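Local coordinates for hypothetical signal peptide protein (Sinorhizobium meliloti, PDB 3PJY) that is of unknown function but belongs to the DUF192 family and may act as a transcription regulator, at residues Pro69-Phe74 with His85-Pro90. Numbering follows the deposited sequence.
Sequences PLDMLF and HENAVP
D71 reaches across to the corner where the strand carrying H85 and E86 bends away. Beyond CB, CG lies anti to the carbonyl carbon (chi1 -72°), which puts it 4.0 Å from both CA and CG of E86. OD1 then accepts the backbone N-H of N87, with OD1 and N 3.0 Å apart and the bond fairly straight at 162°; the donor arrives on the anti side of the carboxylate, 21° out of its plane. The two strands form an antiparallel beta hairpin at one side of the mixed sheet, with strand 81-88 outermost within the chain. D71 OD2 accepts a hydrogen bond from a water 2.7 Å away, which also donates to E86 OE2, and it accepts the backbone N-H of V113 as well. The two carboxylates stand nearly perpendicular, and the water, together with the salt bridge from E86 to K114, probably eases the repulsion between them. An alanine in place of D71 would probably leave the N-H groups of N87 and V113 and the bridging water without this acceptor, and the corner less firmly fixed. M72 and H85 are a hydrogen-bonded pair, M72 N meeting H85 O at 2.9 Å and H85 N meeting M72 O at 2.8 Å. On that face the extended selenomethionine side chain of M72 brings CE to 4.0 Å from A88 CB, both side chains also touching I96.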
loop_
_atom_site.group_PDB
_atom_site.type_symbol
_atom_site.label_atom_id
_atom_site.label_comp_id
_atom_site.label_asym_id
_atom_site.label_seq_id
_atom_site.Cartn_x
_atom_site.Cartn_y
_atom_site.Cartn_z
ATOM N N PRO B 69 7.975 -20.096 7.352
ATOM C CA PRO B 69 6.625 -20.578 7.114
ATOM C C PRO B 69 5.867 -19.550 6.256
ATOM O O PRO B 69 6.042 -18.339 6.453
ATOM C CB PRO B 69 6.026 -20.688 8.507
ATOM C CG PRO B 69 6.812 -19.797 9.327
ATOM C CD PRO B 69 8.192 -19.702 8.751
ATOM N N LEU B 70 5.074 -20.036 5.326
ATOM C CA LEU B 70 4.431 -19.157 4.299
ATOM C C LEU B 70 2.938 -19.413 4.189
ATOM O O LEU B 70 2.480 -20.538 4.358
ATOM C CB LEU B 70 5.060 -19.359 2.913
ATOM C CG LEU B 70 6.544 -19.052 2.807
ATOM C CD1 LEU B 70 7.056 -19.413 1.374
ATOM C CD2 LEU B 70 6.851 -17.563 3.153
ATOM N N ASP B 71 2.203 -18.364 3.825
ATOM C CA ASP B 71 0.868 -18.479 3.264
ATOM C C ASP B 71 0.981 -18.354 1.729
ATOM O O ASP B 71 1.771 -17.539 1.209
ATOM C CB ASP B 71 -0.055 -17.345 3.740
ATOM C CG ASP B 71 -0.477 -17.433 5.186
ATOM O OD1 ASP B 71 -0.222 -18.468 5.866
ATOM O OD2 ASP B 71 -1.098 -16.435 5.666
HETATM N N MSE B 72 0.244 -19.193 1.008
HETATM C CA MSE B 72 0.234 -19.235 -0.451
HETATM C C MSE B 72 -1.123 -18.836 -0.985
HETATM O O MSE B 72 -2.146 -19.406 -0.557
HETATM C CB MSE B 72 0.619 -20.633 -0.985
HETATM C CG MSE B 72 1.948 -21.056 -0.610
HETATM SE SE MSE B 72 2.176 -22.823 -1.369
HETATM C CE MSE B 72 4.052 -23.079 -0.849
ATOM N N LEU B 73 -1.179 -17.868 -1.892
ATOM C CA LEU B 73 -2.423 -17.436 -2.505
ATOM C C LEU B 73 -2.320 -17.734 -4.015
ATOM O O LEU B 73 -1.391 -17.284 -4.658
ATOM C CB LEU B 73 -2.705 -15.954 -2.287
ATOM C CG LEU B 73 -2.831 -15.444 -0.847
ATOM C CD1 LEU B 73 -1.500 -15.416 -0.094
ATOM C CD2 LEU B 73 -3.380 -14.020 -0.880
ATOM N N PHE B 74 -3.262 -18.523 -4.525
ATOM C CA PHE B 74 -3.332 -18.934 -5.941
ATOM C C PHE B 74 -4.279 -18.009 -6.652
ATOM O O PHE B 74 -5.431 -17.906 -6.251
ATOM C CB PHE B 74 -3.815 -20.373 -5.976
ATOM C CG PHE B 74 -2.806 -21.348 -5.407
ATOM C CD1 PHE B 74 -1.819 -21.891 -6.219
ATOM C CD2 PHE B 74 -2.846 -21.727 -4.104
ATOM C CE1 PHE B 74 -0.903 -22.780 -5.721
ATOM C CE2 PHE B 74 -1.904 -22.603 -3.594
ATOM C CZ PHE B 74 -0.921 -23.120 -4.418
ATOM N N HIS B 85 -3.643 -21.453 0.613
ATOM C CA HIS B 85 -3.067 -22.461 1.495
ATOM C C HIS B 85 -2.282 -21.756 2.566
ATOM O O HIS B 85 -1.154 -21.309 2.325
ATOM C CB HIS B 85 -2.162 -23.424 0.729
ATOM C CG HIS B 85 -1.666 -24.564 1.552
ATOM N ND1 HIS B 85 -2.241 -25.822 1.476
ATOM C CD2 HIS B 85 -0.720 -24.641 2.516
ATOM C CE1 HIS B 85 -1.637 -26.627 2.337
ATOM N NE2 HIS B 85 -0.733 -25.936 3.001
ATOM N N GLU B 86 -2.851 -21.688 3.769
ATOM C CA GLU B 86 -2.185 -21.037 4.879
ATOM C C GLU B 86 -1.192 -22.009 5.543
ATOM O O GLU B 86 -1.381 -23.205 5.513
ATOM C CB GLU B 86 -3.219 -20.556 5.906
ATOM C CG GLU B 86 -4.003 -19.376 5.383
ATOM C CD GLU B 86 -5.211 -19.055 6.211
ATOM O OE1 GLU B 86 -6.261 -19.684 6.025
ATOM O OE2 GLU B 86 -5.097 -18.165 7.048
ATOM N N ASN B 87 -0.139 -21.446 6.114
ATOM C CA ASN B 87 0.785 -22.179 6.968
ATOM C C ASN B 87 1.405 -23.390 6.287
ATOM O O ASN B 87 1.434 -24.487 6.859
ATOM C CB ASN B 87 0.106 -22.590 8.280
ATOM C CG ASN B 87 -0.442 -21.406 9.028
ATOM O OD1 ASN B 87 0.306 -20.522 9.430
ATOM N ND2 ASN B 87 -1.768 -21.380 9.222
ATOM N N ALA B 88 1.922 -23.165 5.066
ATOM C CA ALA B 88 2.767 -24.153 4.403
ATOM C C ALA B 88 3.955 -24.428 5.332
ATOM O O ALA B 88 4.394 -23.567 6.092
ATOM C CB ALA B 88 3.230 -23.661 3.034
ATOM N N VAL B 89 4.425 -25.674 5.314
ATOM C CA VAL B 89 5.369 -26.166 6.314
ATOM C C VAL B 89 6.831 -26.072 5.836
ATOM O O VAL B 89 7.178 -26.630 4.813
ATOM C CB VAL B 89 5.073 -27.620 6.630
ATOM C CG1 VAL B 89 6.084 -28.178 7.613
ATOM C CG2 VAL B 89 3.657 -27.745 7.186
ATOM N N PRO B 90 7.676 -25.353 6.586
ATOM C CA PRO B 90 9.067 -25.241 6.181
ATOM C C PRO B 90 9.721 -26.600 5.896
ATOM O O PRO B 90 9.504 -27.614 6.608
ATOM C CB PRO B 90 9.732 -24.576 7.393
ATOM C CG PRO B 90 8.639 -23.704 7.925
ATOM C CD PRO B 90 7.401 -24.546 7.795
HETATM O O HOH W 1 -2.892 -16.578 7.669
#